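Long-range contacts in Na-K-Cl cotransporter (Methanosarcina acetivorans, PDB 3G40), which forms the cytoplasmic C-terminal domain of a membrane transporter that probably carries chloride together with cations across the membrane: residues A[20-25]-A[107-112]; A[36-41]-A[76-81]; A[240-245]-A[266-271]. One frame throughout, in Å; residues are numbered along the deposited sequence.

Interaction 1: residues A[20-25]-A[107-112]; sequences KANLLV and FFRPSI
Ile112 N donates to Asn22 O at 2.7 Å, and Leu24 N donates to Ile112 O, also at 2.7 Å. Two CA-H...O contacts accompany these backbone hydrogen bonds, Ser111 CA on Asn22 O and Leu23 CA on Ile112 O. This is the parallel pairing by which strand 112-116 starts alongside strand 22-27, in the interior of the mixed sheet of this alpha/beta domain; on its other edge, strand 22-27 bonds through its backbone to Ser49 and Lys51 of strand 49-54. Among the side chains, Asn22 makes the polar contacts. Its CG lies anti to the carbonyl carbon (chi1 -60°), and ND2 donates to Pro110 O at 3.1 Å, an acceptor lying almost in the amide plane, with an N-H...O angle of 155°. OD1 is hydrogen-bonded to Ser49 OG, so both ends of the amide are held and its flip is fixed. A water also bonds to Pro110 O at 2.7 Å, and further joins Lys20 O and Asn22 N, tying the loop carbonyl to the strand's start. Apolar packing is slighter: Leu23 CD2 rests on Ile112 CB at 3.7 Å, while Ile112 CD1 reaches Ala21 CB at 4.2 Å.

Interaction 2: residues A[36-41]-A[76-81]; sequences TFDFLR and QEEGVF
Phe37 turns the edge of its ring to the carboxylate of Glu78, with CE2 3.6 Å from Glu78 CD and the ring and carboxylate planes 62° apart. The acid sits where helix 64-77 ends in a Schellman motif: Gly79, with positive phi, is the C-prime residue, and the chain then turns toward strand 81-86. Helix 30-44 packs beside this turn and supplies the rest of a salt-bridge network. Arg41 CG lies anti to the backbone N (chi1 -177°), where it meets Val80 CG2 at 4.2 Å. The chain bends at chi3, and Arg41 NH1 donates to Glu78 OE1 at 2.8 Å, the oxygen lying in the guanidinium plane and met nearly along its C-O axis. Asp38 OD1 is 3.0 Å from the same Arg41 NH1 but well out of the guanidinium plane, so that pair is held by charge alone. The arginine probably offsets the repulsion between the two acids. Glu78 OE2 has a second partner, a salt bridge to Arg154 of the second subunit, which brings this network to the dimer interface. Between the acids, a water lies 2.6 Å from Asp38 OD1 and 2.9 Å from Glu78 OE2.

Interaction 3: residues A[240-245]-A[266-271]; sequences SKLPFA and EKAGSS
Water-mediated bonds join Leu242 to the last turn of helix 258-268, the helix of a beta-alpha-beta crossover that links the parallel, neighbouring strands 247-251 and 271-276. One water accepts from Leu242 N and donates to Lys267 O, each at 2.9 Å; a second spans Leu242 O and Ala268 O, and a third connects Ala245 N, Ala268 O and Ser270 OG. Carbonyls at the helix end thus reach the incoming loop largely through solvent. The apolar contacts are few. Leu242 CD1 meets Ala268 CB at 3.8 Å, and its CG lies 4.1 Å from Lys267 CD, the two side chains crossing at about a right angle. The lysine's aliphatic part also lies by the loop, CG 3.4 Å from Ser240 O, while its NZ bonds to the carbonyls of Pro236 and Ser239. A single direct hydrogen bond crosses the contact, from Ser270, just beyond Gly269 with its positive phi. An alanine in place of Ser270 would probably leave Ala245 O without this donor and the third water without one of its acceptors. The serine OG sits between the backbone N and the carbonyl carbon (chi1 64°), and donates to Ala245 O at 2.9 Å, tilted 21° from the carbonyl plane.

Interaction 1 lies between inner strands of the sheet and relies chiefly on direct backbone bonds, with one asparagine and one water beside them. Interaction 2 sets the end of helix 64-77 against the side of helix 30-44 through a salt-bridge network; interaction 3 sets the end of helix 258-268 against a loop, mainly through waters. Interactions 1 and 2 are neighbours: strand 22-27 is followed directly in the chain by helix 30-44, and Leu23 touches Leu40, Phe108 touches Phe81. Interaction 3, in the second half of the domain, has its centre about 30 Å from that of interaction 1. Interactions 2 and 3 are more peripheral, and both reach the second subunit, by salt bridge and by packing of Phe244 respectively.

Interaction 1: residues A[20-25]-A[107-112]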
loop_
_atom_site.group_PDB
_atom_site.type_symbol
_atom_site.label_atom_id
_atom_site.label_comp_id
_atom_site.label_asym_id
_atom_site.label_seq_id
_atom_site.Cartn_x
_atom_site.Cartn_y
_atom_site.Cartn_z
ATOM N N LYS A 20 -23.179 -6.616 4.266
ATOM C CA LYS A 20 -22.176 -6.245 5.243
ATOM C C LYS A 20 -21.232 -7.408 5.475
ATOM O O LYS A 20 -21.636 -8.487 5.912
ATOM C CB LYS A 20 -22.846 -5.787 6.542
ATOM C CG LYS A 20 -23.478 -4.410 6.414
ATOM C CD LYS A 20 -24.621 -4.225 7.390
ATOM C CE LYS A 20 -25.303 -2.883 7.170
ATOM N NZ LYS A 20 -26.477 -2.702 8.071
ATOM N N ALA A 21 -19.967 -7.185 5.156
ATOM C CA ALA A 21 -18.957 -8.199 5.364
ATOM C C ALA A 21 -18.554 -8.151 6.833
ATOM O O ALA A 21 -18.193 -7.085 7.335
ATOM C CB ALA A 21 -17.751 -7.906 4.487
ATOM N N ASN A 22 -18.613 -9.297 7.499
ATOM C CA ASN A 22 -18.092 -9.435 8.857
ATOM C C ASN A 22 -16.893 -10.380 8.813
ATOM O O ASN A 22 -17.061 -11.573 8.611
ATOM C CB ASN A 22 -19.175 -9.980 9.786
ATOM C CG ASN A 22 -20.382 -9.069 9.860
ATOM O OD1 ASN A 22 -20.260 -7.883 10.170
ATOM N ND2 ASN A 22 -21.562 -9.619 9.574
ATOM N N LEU A 23 -15.686 -9.833 8.954
ATOM C CA LEU A 23 -14.471 -10.616 8.768
ATOM C C LEU A 23 -13.924 -11.132 10.091
ATOM O O LEU A 23 -13.954 -10.428 11.096
ATOM C CB LEU A 23 -13.375 -9.768 8.115
ATOM C CG LEU A 23 -13.768 -9.063 6.818
ATOM C CD1 LEU A 23 -12.564 -8.301 6.245
ATOM C CD2 LEU A 23 -14.297 -10.089 5.839
ATOM N N LEU A 24 -13.418 -12.357 10.072
ATOM C CA LEU A 24 -12.562 -12.847 11.143
ATOM C C LEU A 24 -11.139 -12.804 10.599
ATOM O O LEU A 24 -10.831 -13.435 9.583
ATOM C CB LEU A 24 -12.940 -14.276 11.516
ATOM C CG LEU A 24 -12.088 -14.912 12.616
ATOM C CD1 LEU A 24 -12.221 -14.119 13.917
ATOM C CD2 LEU A 24 -12.524 -16.340 12.819
ATOM N N VAL A 25 -10.288 -12.026 11.253
ATOM C CA VAL A 25 -8.936 -11.795 10.767
ATOM C C VAL A 25 -7.892 -12.273 11.784
ATOM O O VAL A 25 -7.634 -11.598 12.780
ATOM C CB VAL A 25 -8.710 -10.286 10.480
ATOM C CG1 VAL A 25 -7.318 -10.046 9.899
ATOM C CG2 VAL A 25 -9.805 -9.735 9.552
ATOM N N PHE A 107 -23.348 -11.594 17.648
ATOM C CA PHE A 107 -24.199 -10.655 16.944
ATOM C C PHE A 107 -23.756 -10.447 15.508
ATOM O O PHE A 107 -24.574 -10.480 14.594
ATOM C CB PHE A 107 -24.280 -9.295 17.635
ATOM C CG PHE A 107 -25.159 -8.326 16.901
ATOM C CD1 PHE A 107 -26.526 -8.300 17.134
ATOM C CD2 PHE A 107 -24.630 -7.486 15.935
ATOM C CE1 PHE A 107 -27.345 -7.434 16.438
ATOM C CE2 PHE A 107 -25.444 -6.618 15.229
ATOM C CZ PHE A 107 -26.803 -6.592 15.478
ATOM N N PHE A 108 -22.469 -10.214 15.299
ATOM C CA PHE A 108 -22.063 -9.805 13.964
ATOM C C PHE A 108 -22.213 -10.927 12.951
ATOM O O PHE A 108 -21.416 -11.860 12.888
ATOM C CB PHE A 108 -20.732 -9.051 13.962
ATOM C CG PHE A 108 -20.867 -7.666 14.518
ATOM C CD1 PHE A 108 -20.570 -7.401 15.845
ATOM C CD2 PHE A 108 -21.385 -6.643 13.729
ATOM C CE1 PHE A 108 -20.739 -6.134 16.371
ATOM C CE2 PHE A 108 -21.562 -5.372 14.248
ATOM C CZ PHE A 108 -21.237 -5.113 15.565
ATOM N N ARG A 109 -23.302 -10.783 12.195
ATOM C CA ARG A 109 -23.927 -11.778 11.317
ATOM C C ARG A 109 -22.977 -12.702 10.540
ATOM O O ARG A 109 -21.832 -12.882 10.953
ATOM C CB ARG A 109 -24.906 -11.037 10.399
ATOM C CG ARG A 109 -26.145 -10.548 11.139
ATOM C CD ARG A 109 -26.426 -9.072 10.892
ATOM N NE ARG A 109 -25.274 -8.227 11.199
ATOM C CZ ARG A 109 -25.351 -6.932 11.489
ATOM N NH1 ARG A 109 -26.529 -6.324 11.535
ATOM N NH2 ARG A 109 -24.248 -6.245 11.747
ATOM N N PRO A 110 -23.453 -13.325 9.437
ATOM C CA PRO A 110 -22.532 -14.195 8.705
ATOM C C PRO A 110 -21.093 -13.691 8.760
ATOM O O PRO A 110 -20.842 -12.492 8.604
ATOM C CB PRO A 110 -23.072 -14.128 7.277
ATOM C CG PRO A 110 -24.550 -14.005 7.466
ATOM C CD PRO A 110 -24.785 -13.319 8.805
ATOM N N SER A 111 -20.164 -14.604 9.014
ATOM C CA SER A 111 -18.760 -14.255 9.125
ATOM C C SER A 111 -18.007 -14.741 7.896
ATOM O O SER A 111 -18.433 -15.686 7.251
ATOM C CB SER A 111 -18.159 -14.865 10.389
ATOM O OG SER A 111 -18.579 -14.141 11.537
ATOM N N ILE A 112 -16.894 -14.076 7.595
ATOM C CA ILE A 112 -15.971 -14.460 6.525
ATOM C C ILE A 112 -14.554 -14.510 7.094
ATOM O O ILE A 112 -14.108 -13.563 7.734
ATOM C CB ILE A 112 -15.976 -13.407 5.416
ATOM C CG1 ILE A 112 -17.380 -13.279 4.812
ATOM C CG2 ILE A 112 -14.919 -13.724 4.338
ATOM C CD1 ILE A 112 -17.563 -12.030 3.969
HETATM O O HOH W 1 -20.376 -11.230 6.301
#

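Interaction 2: residues A[36-41]-A[76-81]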
loop_
_atom_site.group_PDB
_atom_site.type_symbol
_atom_site.label_atom_id
_atom_site.label_comp_id
_atom_site.label_asym_id
_atom_site.label_seq_id
_atom_site.Cartn_x
_atom_site.Cartn_y
_atom_site.Cartn_z
ATOM N N THR A 36 -2.466 -3.967 5.910
ATOM C CA THR A 36 -3.701 -4.448 5.301
ATOM C C THR A 36 -4.911 -3.687 5.820
ATOM O O THR A 36 -6.016 -3.899 5.343
ATOM C CB THR A 36 -3.945 -5.945 5.617
ATOM O OG1 THR A 36 -2.715 -6.668 5.547
ATOM C CG2 THR A 36 -4.937 -6.542 4.637
ATOM N N PHE A 37 -4.709 -2.814 6.811
ATOM C CA PHE A 37 -5.823 -2.100 7.436
ATOM C C PHE A 37 -6.779 -1.455 6.416
ATOM O O PHE A 37 -7.996 -1.644 6.479
ATOM C CB PHE A 37 -5.286 -1.037 8.409
ATOM C CG PHE A 37 -6.352 -0.275 9.144
ATOM C CD1 PHE A 37 -6.635 -0.595 10.483
ATOM C CD2 PHE A 37 -7.005 0.806 8.557
ATOM C CE1 PHE A 37 -7.591 0.129 11.206
ATOM C CE2 PHE A 37 -7.969 1.523 9.260
ATOM C CZ PHE A 37 -8.256 1.184 10.607
ATOM N N ASP A 38 -6.242 -0.672 5.492
ATOM C CA ASP A 38 -7.116 0.092 4.597
ATOM C C ASP A 38 -7.945 -0.819 3.700
ATOM O O ASP A 38 -9.089 -0.518 3.361
ATOM C CB ASP A 38 -6.315 1.099 3.759
ATOM C CG ASP A 38 -5.923 2.336 4.548
ATOM O OD1 ASP A 38 -6.502 2.578 5.636
ATOM O OD2 ASP A 38 -5.038 3.080 4.080
ATOM N N PHE A 39 -7.342 -1.925 3.305
ATOM C CA PHE A 39 -7.994 -2.895 2.435
ATOM C C PHE A 39 -9.100 -3.610 3.215
ATOM O O PHE A 39 -10.203 -3.791 2.710
ATOM C CB PHE A 39 -6.956 -3.886 1.895
ATOM C CG PHE A 39 -7.505 -4.874 0.882
ATOM C CD1 PHE A 39 -8.170 -4.433 -0.257
ATOM C CD2 PHE A 39 -7.335 -6.233 1.066
ATOM C CE1 PHE A 39 -8.671 -5.338 -1.187
ATOM C CE2 PHE A 39 -7.821 -7.152 0.149
ATOM C CZ PHE A 39 -8.495 -6.698 -0.995
ATOM N N LEU A 40 -8.814 -4.009 4.455
ATOM C CA LEU A 40 -9.850 -4.618 5.289
ATOM C C LEU A 40 -10.977 -3.609 5.469
ATOM O O LEU A 40 -12.154 -3.965 5.427
ATOM C CB LEU A 40 -9.275 -5.024 6.671
ATOM C CG LEU A 40 -8.274 -6.176 6.618
ATOM C CD1 LEU A 40 -7.493 -6.357 7.942
ATOM C CD2 LEU A 40 -8.971 -7.467 6.231
ATOM N N ARG A 41 -10.620 -2.345 5.677
ATOM C CA ARG A 41 -11.636 -1.300 5.802
ATOM C C ARG A 41 -12.474 -1.160 4.503
ATOM O O ARG A 41 -13.703 -1.012 4.547
ATOM C CB ARG A 41 -10.981 0.016 6.146
ATOM C CG ARG A 41 -11.938 1.158 6.371
ATOM C CD ARG A 41 -11.202 2.447 6.120
ATOM N NE ARG A 41 -10.643 2.433 4.768
ATOM C CZ ARG A 41 -9.655 3.220 4.351
ATOM N NH1 ARG A 41 -9.108 4.095 5.190
ATOM N NH2 ARG A 41 -9.222 3.136 3.088
ATOM N N GLN A 76 -13.071 1.320 14.229
ATOM C CA GLN A 76 -14.271 2.004 14.686
ATOM C C GLN A 76 -14.269 3.467 14.278
ATOM O O GLN A 76 -15.298 3.990 13.849
ATOM C CB GLN A 76 -14.434 1.884 16.217
ATOM C CG GLN A 76 -14.695 0.456 16.690
ATOM C CD GLN A 76 -15.018 0.356 18.185
ATOM O OE1 GLN A 76 -15.860 1.091 18.711
ATOM N NE2 GLN A 76 -14.354 -0.567 18.865
ATOM N N GLU A 77 -13.125 4.130 14.450
ATOM C CA GLU A 77 -12.951 5.510 14.004
ATOM C C GLU A 77 -13.200 5.664 12.495
ATOM O O GLU A 77 -13.645 6.712 12.045
ATOM C CB GLU A 77 -11.536 6.008 14.311
ATOM C CG GLU A 77 -11.166 5.977 15.776
ATOM C CD GLU A 77 -9.717 6.356 16.023
ATOM O OE1 GLU A 77 -8.920 6.349 15.056
ATOM O OE2 GLU A 77 -9.380 6.660 17.189
ATOM N N GLU A 78 -12.891 4.629 11.726
ATOM C CA GLU A 78 -13.001 4.720 10.269
ATOM C C GLU A 78 -14.302 4.101 9.747
ATOM O O GLU A 78 -14.435 3.798 8.558
ATOM C CB GLU A 78 -11.719 4.182 9.583
ATOM C CG GLU A 78 -10.463 4.946 10.071
ATOM C CD GLU A 78 -9.217 4.846 9.171
ATOM O OE1 GLU A 78 -9.344 4.560 7.965
ATOM O OE2 GLU A 78 -8.095 5.078 9.685
ATOM N N GLY A 79 -15.265 3.942 10.656
ATOM C CA GLY A 79 -16.633 3.600 10.306
ATOM C C GLY A 79 -16.948 2.121 10.157
ATOM O O GLY A 79 -17.942 1.747 9.523
ATOM N N VAL A 80 -16.112 1.276 10.749
ATOM C CA VAL A 80 -16.305 -0.174 10.677
ATOM C C VAL A 80 -16.378 -0.720 12.115
ATOM O O VAL A 80 -15.623 -0.300 12.980
ATOM C CB VAL A 80 -15.174 -0.821 9.886
ATOM C CG1 VAL A 80 -15.226 -2.331 9.962
ATOM C CG2 VAL A 80 -15.260 -0.347 8.374
ATOM N N PHE A 81 -17.315 -1.620 12.380
ATOM C CA PHE A 81 -17.406 -2.192 13.732
ATOM C C PHE A 81 -16.216 -3.118 13.956
ATOM O O PHE A 81 -15.705 -3.723 13.008
ATOM C CB PHE A 81 -18.713 -2.953 13.885
ATOM C CG PHE A 81 -19.927 -2.082 13.800
ATOM C CD1 PHE A 81 -20.844 -2.242 12.763
ATOM C CD2 PHE A 81 -20.153 -1.094 14.752
ATOM C CE1 PHE A 81 -21.968 -1.444 12.683
ATOM C CE2 PHE A 81 -21.274 -0.286 14.682
ATOM C CZ PHE A 81 -22.190 -0.460 13.649
HETATM O O HOH W 2 -6.388 4.597 7.340
#

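Interaction 3: residues A[240-245]-A[266-271]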
loop_
_atom_site.group_PDB
_atom_site.type_symbol
_atom_site.label_atom_id
_atom_site.label_comp_id
_atom_site.label_asym_id
_atom_site.label_seq_id
_atom_site.Cartn_x
_atom_site.Cartn_y
_atom_site.Cartn_z
ATOM N N SER A 240 -0.540 -16.733 -21.152
ATOM C CA SER A 240 0.761 -16.210 -20.746
ATOM C C SER A 240 0.644 -14.909 -19.946
ATOM O O SER A 240 1.479 -14.621 -19.088
ATOM C CB SER A 240 1.658 -16.007 -21.970
ATOM O OG SER A 240 0.945 -15.369 -23.016
ATOM N N LYS A 241 -0.398 -14.131 -20.229
ATOM C CA LYS A 241 -0.606 -12.840 -19.581
ATOM C C LYS A 241 -2.088 -12.639 -19.279
ATOM O O LYS A 241 -2.945 -13.208 -19.955
ATOM C CB LYS A 241 -0.117 -11.717 -20.495
ATOM C CG LYS A 241 -0.817 -11.706 -21.844
ATOM C CD LYS A 241 -0.133 -10.801 -22.855
ATOM C CE LYS A 241 -0.757 -10.973 -24.241
ATOM N NZ LYS A 241 -0.182 -10.046 -25.257
ATOM N N LEU A 242 -2.387 -11.829 -18.266
ATOM C CA LEU A 242 -3.771 -11.501 -17.934
ATOM C C LEU A 242 -4.092 -10.063 -18.339
ATOM O O LEU A 242 -3.203 -9.218 -18.383
ATOM C CB LEU A 242 -4.014 -11.678 -16.431
ATOM C CG LEU A 242 -3.738 -13.055 -15.828
ATOM C CD1 LEU A 242 -4.180 -13.089 -14.376
ATOM C CD2 LEU A 242 -4.445 -14.139 -16.630
ATOM N N PRO A 243 -5.364 -9.783 -18.653
ATOM C CA PRO A 243 -5.746 -8.390 -18.885
ATOM C C PRO A 243 -5.504 -7.622 -17.592
ATOM O O PRO A 243 -5.836 -8.133 -16.511
ATOM C CB PRO A 243 -7.249 -8.472 -19.161
ATOM C CG PRO A 243 -7.491 -9.877 -19.574
ATOM C CD PRO A 243 -6.488 -10.714 -18.848
ATOM N N PHE A 244 -4.946 -6.420 -17.692
ATOM C CA PHE A 244 -4.443 -5.736 -16.497
ATOM C C PHE A 244 -5.529 -5.262 -15.519
ATOM O O PHE A 244 -6.572 -4.757 -15.937
ATOM C CB PHE A 244 -3.553 -4.551 -16.857
ATOM C CG PHE A 244 -3.037 -3.832 -15.639
ATOM C CD1 PHE A 244 -1.930 -4.314 -14.960
ATOM C CD2 PHE A 244 -3.698 -2.718 -15.136
ATOM C CE1 PHE A 244 -1.464 -3.677 -13.812
ATOM C CE2 PHE A 244 -3.239 -2.079 -13.987
ATOM C CZ PHE A 244 -2.118 -2.559 -13.331
ATOM N N ALA A 245 -5.275 -5.423 -14.220
ATOM C CA ALA A 245 -6.129 -4.832 -13.175
ATOM C C ALA A 245 -5.312 -4.522 -11.910
ATOM O O ALA A 245 -4.277 -5.126 -11.691
ATOM C CB ALA A 245 -7.285 -5.757 -12.814
ATOM N N GLU A 266 1.618 -13.828 -9.683
ATOM C CA GLU A 266 2.918 -13.539 -10.276
ATOM C C GLU A 266 2.787 -13.208 -11.756
ATOM O O GLU A 266 3.440 -12.294 -12.252
ATOM C CB GLU A 266 3.855 -14.729 -10.100
ATOM C CG GLU A 266 4.285 -14.952 -8.662
ATOM C CD GLU A 266 4.768 -16.366 -8.416
ATOM O OE1 GLU A 266 4.871 -17.141 -9.393
ATOM O OE2 GLU A 266 5.041 -16.702 -7.244
ATOM N N LYS A 267 1.944 -13.965 -12.449
ATOM C CA LYS A 267 1.689 -13.757 -13.874
ATOM C C LYS A 267 0.975 -12.426 -14.105
ATOM O O LYS A 267 1.297 -11.692 -15.036
ATOM C CB LYS A 267 0.851 -14.912 -14.428
ATOM C CG LYS A 267 0.475 -14.772 -15.885
ATOM C CD LYS A 267 -0.674 -15.706 -16.240
ATOM C CE LYS A 267 -0.317 -17.164 -16.001
ATOM N NZ LYS A 267 -1.426 -18.088 -16.389
ATOM N N ALA A 268 0.010 -12.121 -13.240
ATOM C CA ALA A 268 -0.738 -10.868 -13.313
ATOM C C ALA A 268 0.139 -9.637 -13.102
ATOM O O ALA A 268 -0.096 -8.584 -13.701
ATOM C CB ALA A 268 -1.864 -10.880 -12.289
ATOM N N GLY A 269 1.140 -9.765 -12.233
ATOM C CA GLY A 269 1.973 -8.632 -11.882
ATOM C C GLY A 269 1.204 -7.672 -10.992
ATOM O O GLY A 269 1.583 -6.509 -10.840
ATOM N N SER A 270 0.114 -8.165 -10.406
ATOM C CA SER A 270 -0.695 -7.367 -9.498
ATOM C C SER A 270 -1.429 -8.268 -8.500
ATOM O O SER A 270 -1.408 -9.491 -8.630
ATOM C CB SER A 270 -1.689 -6.528 -10.291
ATOM O OG SER A 270 -2.581 -7.378 -10.961
ATOM N N SER A 271 -2.109 -7.669 -7.530
ATOM C CA SER A 271 -2.710 -8.454 -6.454
ATOM C C SER A 271 -3.939 -9.269 -6.861
ATOM O O SER A 271 -4.696 -8.901 -7.751
ATOM C CB SER A 271 -3.040 -7.572 -5.248
ATOM O OG SER A 271 -1.867 -6.991 -4.708
HETATM O O HOH W 3 -1.659 -8.191 -16.311
HETATM O O HOH W 4 -0.134 -10.370 -17.118
HETATM O O HOH W 5 -2.855 -7.308 -13.838
#